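Local coordinates for coenzyme A transferase (Yersinia pestis, PDB 3QLI), which probably transfers coenzyme A from an acyl-CoA to a carboxylate such as acetate, and has binding sites for coenzyme A, at residues E30-S35 and P52-A57; V178-Y183 and I202-V207; R288-F293 and F313-D318; A337-D342 and V391-P396; I341-A346 and R432-A437. One frame throughout, in Å; residues are numbered along the deposited sequence.

Contact 1. Residues E30-S35 and P52-A57; sequences EEAVSS and PALLKA
Val33 and Ala32 lean on Leu54 and Ala57 of helix 52-63, which packs beside the parallel six-stranded sheet of the Rossmann-like N-terminal domain. Val33 carries most of the join, and its side chain forks beyond CB so that each methyl meets a different part of the helix. CG1, anti to the carbonyl carbon (chi1 -54°), comes to 3.7 Å from the backbone oxygen of Leu54. The same methyl also touches the branch end of that leucine, Val33 CG1 to Leu54 CD2 being 4.0 Å, and the two side chains cross obliquely. CG2 goes instead to Ala57, where it lies 3.8 Å from the carbonyl carbon and close to Ala57 CB as well. Because Leu54 and Ala57 are three residues apart, about one helical turn, one valine can reach both. Leu54 CD2 is shared, since Ala32 CB sits 3.9 Å from it. Met145 and Ile177, on neighbouring strands of the sheet, also touch Leu54, which is buried. At the margin the contact passes to main chain: the side chain of Glu30 sets off away from the helix, but its backbone N lies 3.8 Å from Ala57 CB.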
# COMPACT_ATOMS: atom_id res chain seq x y z
N GLU A 30 31.30 26.22 12.98
CA GLU A 30 31.62 26.99 11.78
C GLU A 30 32.59 26.24 10.85
O GLU A 30 32.37 26.16 9.63
CB GLU A 30 32.18 28.38 12.14
CG GLU A 30 32.57 29.20 10.92
CD GLU A 30 33.09 30.59 11.27
OE1 GLU A 30 32.78 31.11 12.37
OE2 GLU A 30 33.83 31.17 10.45
N GLU A 31 33.66 25.70 11.41
CA GLU A 31 34.63 24.98 10.58
C GLU A 31 34.04 23.67 10.05
O GLU A 31 34.29 23.30 8.91
CB GLU A 31 35.93 24.72 11.34
CG GLU A 31 36.63 26.00 11.76
CD GLU A 31 37.99 25.77 12.39
OE1 GLU A 31 38.38 26.56 13.28
OE2 GLU A 31 38.67 24.79 12.00
N ALA A 32 33.25 22.98 10.87
CA ALA A 32 32.65 21.72 10.45
C ALA A 32 31.81 21.84 9.18
O ALA A 32 31.86 20.96 8.32
CB ALA A 32 31.80 21.12 11.58
N VAL A 33 31.01 22.90 9.06
CA VAL A 33 30.09 23.02 7.93
C VAL A 33 30.71 23.81 6.77
O VAL A 33 30.06 24.04 5.73
CB VAL A 33 28.73 23.63 8.34
CG1 VAL A 33 28.10 22.85 9.49
CG2 VAL A 33 28.87 25.11 8.71
N SER A 34 31.97 24.19 6.92
CA SER A 34 32.59 25.11 5.97
C SER A 34 32.91 24.47 4.62
O SER A 34 33.06 25.17 3.62
CB SER A 34 33.85 25.73 6.56
OG SER A 34 34.89 24.77 6.64
N SER A 35 33.03 23.15 4.59
CA SER A 35 33.45 22.50 3.34
C SER A 35 32.32 21.85 2.57
O SER A 35 32.56 21.24 1.54
CB SER A 35 34.57 21.49 3.60
OG SER A 35 34.09 20.45 4.44
N PRO A 52 21.49 21.35 16.63
CA PRO A 52 21.31 22.81 16.68
C PRO A 52 22.56 23.63 16.40
O PRO A 52 22.44 24.66 15.74
CB PRO A 52 20.83 23.06 18.12
CG PRO A 52 21.23 21.82 18.89
CD PRO A 52 21.08 20.70 17.89
N ALA A 53 23.73 23.20 16.86
CA ALA A 53 24.92 24.02 16.64
C ALA A 53 25.37 23.96 15.18
O ALA A 53 25.77 24.97 14.58
CB ALA A 53 26.05 23.60 17.59
N LEU A 54 25.30 22.76 14.59
CA LEU A 54 25.66 22.57 13.19
C LEU A 54 24.67 23.31 12.29
O LEU A 54 25.06 23.94 11.32
CB LEU A 54 25.70 21.08 12.82
CG LEU A 54 26.84 20.28 13.45
CD1 LEU A 54 26.70 18.77 13.16
CD2 LEU A 54 28.21 20.78 12.96
N LEU A 55 23.38 23.23 12.62
CA LEU A 55 22.38 23.90 11.79
C LEU A 55 22.45 25.42 11.91
O LEU A 55 22.22 26.14 10.94
CB LEU A 55 20.97 23.39 12.13
CG LEU A 55 20.76 21.93 11.72
CD1 LEU A 55 19.37 21.47 12.14
CD2 LEU A 55 20.97 21.71 10.22
N LYS A 56 22.77 25.92 13.10
CA LYS A 56 22.98 27.36 13.24
C LYS A 56 24.16 27.81 12.38
O LYS A 56 24.09 28.83 11.68
CB LYS A 56 23.19 27.76 14.70
CG LYS A 56 23.50 29.25 14.89
CD LYS A 56 23.71 29.57 16.37
CE LYS A 56 24.15 31.01 16.55
NZ LYS A 56 23.00 31.95 16.50
N ALA A 57 25.26 27.05 12.44
CA ALA A 57 26.45 27.40 11.68
C ALA A 57 26.21 27.34 10.16
O ALA A 57 26.70 28.17 9.39
CB ALA A 57 27.63 26.50 12.08

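Contact 2. Residues V178-Y183 and I202-V207; sequences VEVNRY and IVENHV
Glu179, on one face of a parallel strand pair, runs alongside Asn205, which lies just beyond the end of strand 201-204, the outermost strand of the six-stranded Rossmann-like sheet. Their carboxylate and amide planes stand 72° apart, and Asn205 ND2 meets the anti side of Glu179 OE2 at 3.2 Å, well out of the carboxylate plane. Water 1 donates to both Glu179 OE2 and Asn205 O; the carboxylate is also gripped by the backbone N atoms of Ala53 and Leu54. On the opposite face Val178 flanks Ile202, and Val180 CG2 crosses over to Ile202 CG2, 3.8 Å away. Backbone bonds continue the ladder, Val180 N to Val203 O at 2.8 Å among them. Past the strand ends Asn181 takes over the pairing: CG is anti to the backbone N (chi1 -176°), and Asn181 ND2 donates in the amide plane to Val207 O at 2.8 Å. Its OD1 receives Val207 N from one face and Tyr183 N from the other, the latter closing an Asx turn. Arg182 lies crosswise to His206, with NH1 of the arginine 3.3 Å from His206 CB. The imidazole ND1 of His206 accepts Arg182 N within the ring plane at 3.0 Å.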
# COMPACT_ATOMS: atom_id res chain seq x y z
N VAL A 178 29.04 14.74 13.24
CA VAL A 178 28.22 14.55 14.44
C VAL A 178 28.30 15.73 15.40
O VAL A 178 29.30 16.44 15.48
CB VAL A 178 28.60 13.26 15.20
CG1 VAL A 178 28.55 12.06 14.27
CG2 VAL A 178 29.98 13.41 15.82
N GLU A 179 27.21 15.92 16.14
CA GLU A 179 27.16 16.89 17.21
C GLU A 179 26.95 16.11 18.51
O GLU A 179 25.86 15.59 18.76
CB GLU A 179 26.03 17.88 16.97
CG GLU A 179 25.83 18.91 18.08
CD GLU A 179 25.07 20.13 17.60
OE1 GLU A 179 25.22 20.47 16.40
OE2 GLU A 179 24.33 20.75 18.39
N VAL A 180 28.01 16.00 19.29
CA VAL A 180 28.00 15.29 20.56
C VAL A 180 27.20 16.09 21.58
O VAL A 180 27.38 17.31 21.73
CB VAL A 180 29.45 15.05 21.07
CG1 VAL A 180 29.45 14.63 22.56
CG2 VAL A 180 30.16 14.02 20.20
N ASN A 181 26.31 15.41 22.28
CA ASN A 181 25.45 16.06 23.27
C ASN A 181 25.22 15.09 24.42
O ASN A 181 24.64 14.03 24.21
CB ASN A 181 24.12 16.43 22.62
CG ASN A 181 23.20 17.19 23.55
OD1 ASN A 181 23.51 17.38 24.72
ND2 ASN A 181 22.07 17.63 23.03
N ARG A 182 25.67 15.44 25.62
CA ARG A 182 25.54 14.52 26.74
C ARG A 182 24.08 14.29 27.11
O ARG A 182 23.74 13.34 27.81
CB ARG A 182 26.35 14.99 27.96
CG ARG A 182 25.87 16.30 28.54
CD ARG A 182 26.56 16.63 29.87
NE ARG A 182 25.78 17.62 30.61
CZ ARG A 182 26.01 18.93 30.59
NH1 ARG A 182 27.02 19.42 29.89
NH2 ARG A 182 25.23 19.74 31.29
N TYR A 183 23.20 15.16 26.61
CA TYR A 183 21.76 14.96 26.82
C TYR A 183 21.16 13.91 25.88
O TYR A 183 20.02 13.48 26.08
CB TYR A 183 20.99 16.27 26.70
CG TYR A 183 21.26 17.24 27.82
CD1 TYR A 183 20.45 17.26 28.95
CD2 TYR A 183 22.32 18.12 27.76
CE1 TYR A 183 20.69 18.14 29.99
CE2 TYR A 183 22.58 19.01 28.80
CZ TYR A 183 21.75 19.02 29.91
OH TYR A 183 22.00 19.89 30.94
N ILE A 202 33.57 16.22 14.22
CA ILE A 202 32.86 16.25 15.49
C ILE A 202 32.77 17.66 16.07
O ILE A 202 33.78 18.38 16.11
CB ILE A 202 33.60 15.39 16.54
CG1 ILE A 202 33.81 13.97 16.00
CG2 ILE A 202 32.87 15.42 17.89
CD1 ILE A 202 34.92 13.19 16.74
N VAL A 203 31.58 18.05 16.51
CA VAL A 203 31.45 19.24 17.35
C VAL A 203 30.75 18.81 18.62
O VAL A 203 30.15 17.73 18.67
CB VAL A 203 30.67 20.39 16.66
CG1 VAL A 203 31.31 20.74 15.32
CG2 VAL A 203 29.19 20.01 16.47
N GLU A 204 30.83 19.65 19.66
CA GLU A 204 30.22 19.34 20.96
C GLU A 204 29.29 20.47 21.36
O GLU A 204 29.68 21.65 21.32
CB GLU A 204 31.28 19.15 22.04
CG GLU A 204 32.20 17.95 21.80
CD GLU A 204 33.44 17.93 22.70
OE1 GLU A 204 33.90 19.01 23.16
OE2 GLU A 204 33.98 16.83 22.94
N ASN A 205 28.07 20.12 21.74
CA ASN A 205 27.06 21.08 22.14
C ASN A 205 26.08 20.42 23.08
O ASN A 205 25.15 19.73 22.64
CB ASN A 205 26.31 21.64 20.92
CG ASN A 205 25.39 22.79 21.29
OD1 ASN A 205 25.79 23.70 22.01
ND2 ASN A 205 24.15 22.75 20.82
N HIS A 206 26.28 20.63 24.38
CA HIS A 206 25.46 19.99 25.41
C HIS A 206 24.28 20.86 25.80
O HIS A 206 24.43 21.85 26.51
CB HIS A 206 26.30 19.70 26.65
CG HIS A 206 27.58 18.99 26.35
ND1 HIS A 206 27.62 17.68 25.92
CD2 HIS A 206 28.87 19.40 26.41
CE1 HIS A 206 28.87 17.31 25.72
NE2 HIS A 206 29.65 18.34 26.01
N VAL A 207 23.09 20.49 25.31
CA VAL A 207 21.86 21.22 25.58
C VAL A 207 20.72 20.23 25.63
O VAL A 207 20.77 19.19 24.98
CB VAL A 207 21.56 22.28 24.50
CG1 VAL A 207 22.61 23.38 24.50
CG2 VAL A 207 21.46 21.62 23.13
O HOH W 1 23.42 19.49 20.63

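Contact 3. Residues R288-F293 and F313-D318; sequences RGRSVF and FSRPVD
A short, loosely bonded parallel strand pair, 291-293 beside 312-314, brings Arg290 against Phe313 and Phe293 against Ser314. Arg290 and Phe313 run alongside each other. Arg290 CG lies between the backbone N and the carbonyl carbon (chi1 67°), and the chain then extends to NE. The guanidinium comes to rest flat on one face of the ring, its plane 7° from that of the phenyl. This is both a stack and a cation-pi contact, with CZ of Arg290 4.1 Å from the Phe313 centroid and NH1 over the ring centre. Nearer the backbone, Arg290 CD packs on Phe313 CB at 3.5 Å. Arg290 NH2 approaches a like charge, Arg315 NH1, at 3.6 Å, and the two guanidiniums are nearly perpendicular. Asp287 OD1 forms salt bridges with both arginines, which would offset their repulsion, and Arg315 has a second acidic partner in Glu190. On the other face of the pair, Ser314 CB sits over the Phe293 ring in a CH-pi contact, 3.9 Å from its centroid. The strands are tied by Phe313 N to Ser291 O (2.8 Å) and Arg315 N to Phe293 O (2.9 Å). The Phe293 side chain lies about 7 Å from that of Glu264, which is seen covalently linked to CoA in this protein though none is bound to this chain, so the pair lies close to the CoA site, probably the transferase active site.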
# COMPACT_ATOMS: atom_id res chain seq x y z
N ARG A 288 12.19 -10.77 20.55
CA ARG A 288 11.57 -11.14 21.81
C ARG A 288 12.36 -10.54 22.97
O ARG A 288 13.60 -10.56 22.99
CB ARG A 288 11.45 -12.67 21.94
CG ARG A 288 10.73 -13.11 23.22
CD ARG A 288 10.48 -14.62 23.23
NE ARG A 288 10.09 -15.09 24.56
CZ ARG A 288 9.31 -16.14 24.79
NH1 ARG A 288 8.82 -16.84 23.77
NH2 ARG A 288 9.02 -16.49 26.04
N GLY A 289 11.64 -9.98 23.93
CA GLY A 289 12.27 -9.41 25.10
C GLY A 289 12.66 -7.94 24.97
O GLY A 289 13.11 -7.33 25.94
N ARG A 290 12.51 -7.36 23.78
CA ARG A 290 12.94 -5.97 23.60
C ARG A 290 11.90 -5.12 22.88
O ARG A 290 11.21 -5.60 21.98
CB ARG A 290 14.32 -5.89 22.92
CG ARG A 290 14.34 -6.36 21.49
CD ARG A 290 15.76 -6.63 20.99
NE ARG A 290 15.72 -7.20 19.64
CZ ARG A 290 16.77 -7.75 19.03
NH1 ARG A 290 17.95 -7.81 19.63
NH2 ARG A 290 16.62 -8.24 17.81
N SER A 291 11.75 -3.87 23.32
CA SER A 291 10.82 -2.94 22.70
C SER A 291 11.51 -2.32 21.49
O SER A 291 12.57 -1.71 21.62
CB SER A 291 10.39 -1.85 23.68
OG SER A 291 9.64 -2.38 24.76
N VAL A 292 10.90 -2.48 20.32
CA VAL A 292 11.49 -2.00 19.06
C VAL A 292 10.81 -0.72 18.59
O VAL A 292 9.58 -0.61 18.66
CB VAL A 292 11.39 -3.09 17.96
CG1 VAL A 292 11.72 -2.52 16.59
CG2 VAL A 292 12.33 -4.26 18.29
N PHE A 293 11.62 0.25 18.14
CA PHE A 293 11.13 1.52 17.61
C PHE A 293 12.13 2.05 16.58
O PHE A 293 13.27 1.58 16.53
CB PHE A 293 10.95 2.56 18.73
CG PHE A 293 12.26 3.08 19.30
CD1 PHE A 293 12.73 4.34 18.95
CD2 PHE A 293 13.02 2.30 20.17
CE1 PHE A 293 13.94 4.82 19.45
CE2 PHE A 293 14.23 2.77 20.69
CZ PHE A 293 14.69 4.03 20.33
N PHE A 313 15.32 -1.35 22.00
CA PHE A 313 16.24 -1.63 20.89
C PHE A 313 15.77 -0.95 19.62
O PHE A 313 14.80 -1.39 19.02
CB PHE A 313 16.33 -3.16 20.68
CG PHE A 313 17.48 -3.60 19.82
CD1 PHE A 313 18.77 -3.63 20.33
CD2 PHE A 313 17.27 -4.03 18.53
CE1 PHE A 313 19.83 -4.05 19.55
CE2 PHE A 313 18.32 -4.46 17.74
CZ PHE A 313 19.61 -4.47 18.25
N SER A 314 16.44 0.12 19.20
CA SER A 314 16.03 0.79 17.98
C SER A 314 16.43 -0.02 16.75
O SER A 314 17.47 -0.70 16.74
CB SER A 314 16.60 2.21 17.90
OG SER A 314 18.00 2.16 17.71
N ARG A 315 15.61 0.05 15.72
CA ARG A 315 15.94 -0.58 14.44
C ARG A 315 15.58 0.35 13.28
O ARG A 315 14.75 1.25 13.43
CB ARG A 315 15.26 -1.95 14.34
CG ARG A 315 15.70 -2.89 15.48
CD ARG A 315 15.39 -4.36 15.21
NE ARG A 315 16.11 -4.86 14.05
CZ ARG A 315 16.22 -6.15 13.73
NH1 ARG A 315 15.66 -7.08 14.50
NH2 ARG A 315 16.91 -6.52 12.64
N PRO A 316 16.22 0.15 12.12
CA PRO A 316 15.99 1.06 10.99
C PRO A 316 14.58 0.97 10.44
O PRO A 316 13.92 -0.05 10.60
CB PRO A 316 16.99 0.57 9.93
CG PRO A 316 17.44 -0.80 10.39
CD PRO A 316 17.33 -0.78 11.88
N VAL A 317 14.14 2.03 9.77
CA VAL A 317 12.73 2.14 9.38
C VAL A 317 12.34 1.11 8.32
O VAL A 317 11.19 0.68 8.27
CB VAL A 317 12.37 3.58 8.93
CG1 VAL A 317 13.18 3.97 7.68
CG2 VAL A 317 10.86 3.71 8.72
N ASP A 318 13.29 0.67 7.50
CA ASP A 318 12.95 -0.32 6.48
C ASP A 318 12.72 -1.71 7.09
O ASP A 318 12.21 -2.60 6.42
CB ASP A 318 14.00 -0.36 5.35
CG ASP A 318 15.42 -0.59 5.87
OD1 ASP A 318 15.84 0.02 6.88
OD2 ASP A 318 16.14 -1.38 5.24

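Contact 4. Residues A337-D342 and V391-P396; sequences ATLQID and VSRIIP
Arg393 NH1 donates to Leu339 O at 2.8 Å, in the plane of the guanidinium and at its edge, while the donor nitrogen stands 20° off the carbonyl plane of Leu339. Arg393 CG is anti to the carbonyl carbon (chi1 -71°), and CB, CG and CD all pass close to the same oxygen before the guanidinium folds back onto it. Arg393 NH1 also lies 3.8 Å from Leu339 CB and equally near CD2, so the NH1 end also packs on the leucine side chain. Both residues belong to a CoA-binding site that is empty here, and the bond would hold the arginine in place beside it. The backbones continue as a parallel pair in a small three-stranded mixed sheet: strand 340-342 lies between 394-395 and the antiparallel 347-348, and a classic beta bulge at Leu339 and Gln340, both facing Asn348, opens it. Ile341 bonds on both sides of Ile394, its N donating to Arg393 O and its O accepting Ile395 N, each at 2.9 Å. Ile394 CD1 meets Ile341 CB at 3.9 Å on one face. On the other, Ile395 CD1 touches the Gln340 amide, 3.7 Å from NE2. That nitrogen donates to water 2, which in turn donates to Ser392 O, while OE1 of the glutamine is taken by Asn348. Asp342 CB lies 3.3 Å from Ile395 O.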
# COMPACT_ATOMS: atom_id res chain seq x y z
N ALA A 337 -4.07 7.99 14.64
CA ALA A 337 -5.10 9.02 14.67
C ALA A 337 -5.33 9.53 13.26
O ALA A 337 -4.50 9.33 12.39
CB ALA A 337 -4.66 10.16 15.58
N THR A 338 -6.47 10.17 13.02
CA THR A 338 -6.69 10.80 11.72
C THR A 338 -7.42 12.12 11.91
O THR A 338 -7.86 12.44 13.02
CB THR A 338 -7.47 9.87 10.79
OG1 THR A 338 -7.52 10.44 9.48
CG2 THR A 338 -8.90 9.65 11.31
N LEU A 339 -7.55 12.90 10.84
CA LEU A 339 -8.28 14.17 10.93
C LEU A 339 -9.72 14.01 10.44
O LEU A 339 -10.64 14.62 10.97
CB LEU A 339 -7.56 15.27 10.12
CG LEU A 339 -6.20 15.67 10.68
CD1 LEU A 339 -5.60 16.82 9.88
CD2 LEU A 339 -6.32 16.05 12.15
N GLN A 340 -9.90 13.19 9.41
CA GLN A 340 -11.23 12.98 8.84
C GLN A 340 -11.41 11.54 8.42
O GLN A 340 -10.45 10.86 8.03
CB GLN A 340 -11.42 13.85 7.59
CG GLN A 340 -11.12 15.31 7.76
CD GLN A 340 -11.22 16.02 6.43
OE1 GLN A 340 -10.58 15.63 5.45
NE2 GLN A 340 -12.06 17.05 6.37
N ILE A 341 -12.66 11.08 8.46
CA ILE A 341 -13.03 9.78 7.91
C ILE A 341 -14.23 10.01 7.01
O ILE A 341 -15.19 10.68 7.40
CB ILE A 341 -13.43 8.78 9.02
CG1 ILE A 341 -12.30 8.61 10.04
CG2 ILE A 341 -13.81 7.44 8.41
CD1 ILE A 341 -12.65 7.64 11.18
N ASP A 342 -14.21 9.47 5.80
CA ASP A 342 -15.38 9.68 4.94
C ASP A 342 -16.29 8.46 4.90
O ASP A 342 -15.99 7.44 5.51
CB ASP A 342 -15.01 10.24 3.55
CG ASP A 342 -14.40 9.20 2.61
OD1 ASP A 342 -14.51 7.97 2.87
OD2 ASP A 342 -13.82 9.65 1.59
N VAL A 391 -18.20 21.44 13.43
CA VAL A 391 -17.73 20.81 12.19
C VAL A 391 -17.55 19.30 12.37
O VAL A 391 -16.94 18.85 13.33
CB VAL A 391 -16.39 21.41 11.72
CG1 VAL A 391 -15.85 20.62 10.54
CG2 VAL A 391 -16.54 22.89 11.36
N SER A 392 -18.08 18.53 11.42
CA SER A 392 -18.00 17.08 11.51
C SER A 392 -16.67 16.58 10.96
O SER A 392 -16.22 17.03 9.91
CB SER A 392 -19.14 16.44 10.73
OG SER A 392 -19.10 15.03 10.87
N ARG A 393 -16.05 15.64 11.66
CA ARG A 393 -14.83 15.01 11.14
C ARG A 393 -15.18 13.73 10.39
O ARG A 393 -14.31 13.12 9.76
CB ARG A 393 -13.81 14.74 12.25
CG ARG A 393 -13.16 16.02 12.79
CD ARG A 393 -12.10 15.70 13.84
NE ARG A 393 -11.35 16.88 14.27
CZ ARG A 393 -10.37 17.46 13.57
NH1 ARG A 393 -10.02 16.98 12.38
NH2 ARG A 393 -9.75 18.52 14.06
N ILE A 394 -16.45 13.34 10.46
CA ILE A 394 -16.97 12.27 9.62
C ILE A 394 -17.66 12.96 8.44
O ILE A 394 -18.62 13.70 8.63
CB ILE A 394 -18.00 11.39 10.36
CG1 ILE A 394 -17.41 10.87 11.68
CG2 ILE A 394 -18.49 10.26 9.44
CD1 ILE A 394 -16.10 10.06 11.54
N ILE A 395 -17.16 12.74 7.23
CA ILE A 395 -17.59 13.55 6.09
C ILE A 395 -18.03 12.69 4.92
O ILE A 395 -17.71 11.50 4.85
CB ILE A 395 -16.47 14.53 5.64
CG1 ILE A 395 -15.24 13.75 5.12
CG2 ILE A 395 -16.07 15.45 6.79
CD1 ILE A 395 -14.18 14.64 4.47
N PRO A 396 -18.78 13.30 3.98
CA PRO A 396 -19.23 12.49 2.83
C PRO A 396 -18.04 11.92 2.06
O PRO A 396 -18.03 10.72 1.77
CB PRO A 396 -19.98 13.51 1.97
CG PRO A 396 -20.43 14.58 2.95
CD PRO A 396 -19.30 14.68 3.95
O HOH W 2 -13.68 17.79 8.76

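Contact 5. Residues I341-A346 and R432-A437; sequences IDLTGA and RIIELA
Ile433 presses its terminal methyl onto bare main chain: CD1 lies over the type I turn Asp342-Gly345 and, across this contact, meets only backbone atoms. The nearest is Gly345 N at 3.6 Å, followed by the carbonyl oxygens of Leu343 and Asp342, both 3.7 Å from Ile433 CD1. Ile433 CG1 is anti to the carbonyl carbon (chi1 -69°), which carries that branch toward the turn. Leu343 CD2 touches both isoleucines, 3.9 Å from Ile433 CG2 and 3.7 Å from Ile434 CG1. Gly345 has a positive phi (97°), a conformation that suits glycine. The turn is braced from its far side by Asp342, whose side chain starts away from the helix. Asp342 OD1 accepts three donors: Thr344 OG1 at 2.7 Å on the syn side, and the backbone N atoms of Thr344 and Ala346, from opposite faces of the carboxylate plane. OD2 is held by Ile398 N. Ile394 and Ile412 touch Ile433 as well, and Leu445 of helix 439-451 backs Ile434. This is an Asx turn combined with a type I beta turn, closing the hairpin between strands 340-342 and 347-348 and packed against helix 426-434 of the C-terminal domain.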
# COMPACT_ATOMS: atom_id res chain seq x y z
N ILE A 341 -12.66 11.08 8.46
CA ILE A 341 -13.03 9.78 7.91
C ILE A 341 -14.23 10.01 7.01
O ILE A 341 -15.19 10.68 7.40
CB ILE A 341 -13.43 8.78 9.02
CG1 ILE A 341 -12.30 8.61 10.04
CG2 ILE A 341 -13.81 7.44 8.41
CD1 ILE A 341 -12.65 7.64 11.18
N ASP A 342 -14.21 9.47 5.80
CA ASP A 342 -15.38 9.68 4.94
C ASP A 342 -16.29 8.46 4.90
O ASP A 342 -15.99 7.44 5.51
CB ASP A 342 -15.01 10.24 3.55
CG ASP A 342 -14.40 9.20 2.61
OD1 ASP A 342 -14.51 7.97 2.87
OD2 ASP A 342 -13.82 9.65 1.59
N LEU A 343 -17.43 8.59 4.22
CA LEU A 343 -18.43 7.53 4.24
C LEU A 343 -18.04 6.27 3.47
O LEU A 343 -18.75 5.27 3.52
CB LEU A 343 -19.79 8.07 3.74
CG LEU A 343 -20.38 9.14 4.66
CD1 LEU A 343 -21.69 9.70 4.10
CD2 LEU A 343 -20.58 8.58 6.08
N THR A 344 -16.91 6.32 2.76
CA THR A 344 -16.38 5.14 2.09
C THR A 344 -15.43 4.38 3.01
O THR A 344 -15.08 3.23 2.73
CB THR A 344 -15.60 5.48 0.79
OG1 THR A 344 -14.30 5.99 1.12
CG2 THR A 344 -16.35 6.51 -0.05
N GLY A 345 -15.03 5.01 4.12
CA GLY A 345 -14.10 4.39 5.05
C GLY A 345 -12.65 4.81 4.83
O GLY A 345 -11.76 4.33 5.53
N ALA A 346 -12.41 5.70 3.87
CA ALA A 346 -11.07 6.26 3.69
C ALA A 346 -10.79 7.29 4.79
O ALA A 346 -11.72 7.94 5.28
CB ALA A 346 -10.98 6.92 2.32
N ARG A 432 -22.90 2.03 8.78
CA ARG A 432 -22.24 1.83 10.07
C ARG A 432 -21.36 3.01 10.46
O ARG A 432 -21.27 3.36 11.64
CB ARG A 432 -21.46 0.51 10.10
CG ARG A 432 -22.37 -0.68 9.98
CD ARG A 432 -21.67 -2.00 10.01
NE ARG A 432 -22.66 -3.07 9.95
CZ ARG A 432 -22.40 -4.37 10.05
NH1 ARG A 432 -21.14 -4.80 10.23
NH2 ARG A 432 -23.40 -5.24 9.98
N ILE A 433 -20.74 3.64 9.47
CA ILE A 433 -19.91 4.80 9.72
C ILE A 433 -20.72 6.01 10.20
O ILE A 433 -20.28 6.74 11.07
CB ILE A 433 -19.10 5.18 8.46
CG1 ILE A 433 -18.04 4.11 8.18
CG2 ILE A 433 -18.48 6.55 8.64
CD1 ILE A 433 -17.37 4.25 6.80
N ILE A 434 -21.89 6.21 9.61
CA ILE A 434 -22.76 7.30 10.06
C ILE A 434 -23.06 7.19 11.55
O ILE A 434 -23.19 8.20 12.24
CB ILE A 434 -24.06 7.33 9.22
CG1 ILE A 434 -23.76 7.89 7.82
CG2 ILE A 434 -25.11 8.19 9.90
CD1 ILE A 434 -24.88 7.66 6.80
N GLU A 435 -23.18 5.97 12.05
CA GLU A 435 -23.49 5.80 13.47
C GLU A 435 -22.33 6.17 14.39
O GLU A 435 -22.51 6.26 15.61
CB GLU A 435 -24.04 4.39 13.77
CG GLU A 435 -25.37 4.09 13.06
CD GLU A 435 -26.39 5.23 13.23
OE1 GLU A 435 -26.82 5.47 14.37
OE2 GLU A 435 -26.75 5.91 12.23
N LEU A 436 -21.14 6.40 13.82
CA LEU A 436 -20.01 6.89 14.61
C LEU A 436 -19.91 8.41 14.58
O LEU A 436 -19.10 9.01 15.28
CB LEU A 436 -18.67 6.31 14.12
CG LEU A 436 -18.47 4.80 14.27
CD1 LEU A 436 -17.01 4.43 14.01
CD2 LEU A 436 -18.89 4.31 15.65
N ALA A 437 -20.70 9.04 13.71
CA ALA A 437 -20.70 10.50 13.62
C ALA A 437 -21.49 11.09 14.79
O ALA A 437 -22.29 10.38 15.41
CB ALA A 437 -21.32 10.95 12.29

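In the fold
Contacts 1 and 2 belong to the N-terminal domain and meet at Glu179, whose carboxylate ties the start of helix 52-63 to strand 175-180, next to the outermost strand. Contacts 4 and 5, on the opposite side of the chain's centre, share Ile341 and Asp342, and Ile394 packs on Ile433 between them. Contact 3 stands apart, about 12 Å from contact 2 and 16 Å from contact 4 by nearest atoms. The helix packings, contacts 1 and 5, are buried and joined by apolar side chains packing on one another and on main chain. The strand pairings, contacts 2, 3 and 4, are partly buried and add polar or cationic side-chain bonds to their backbone ladders; contact 4 itself holds CoA-site residues.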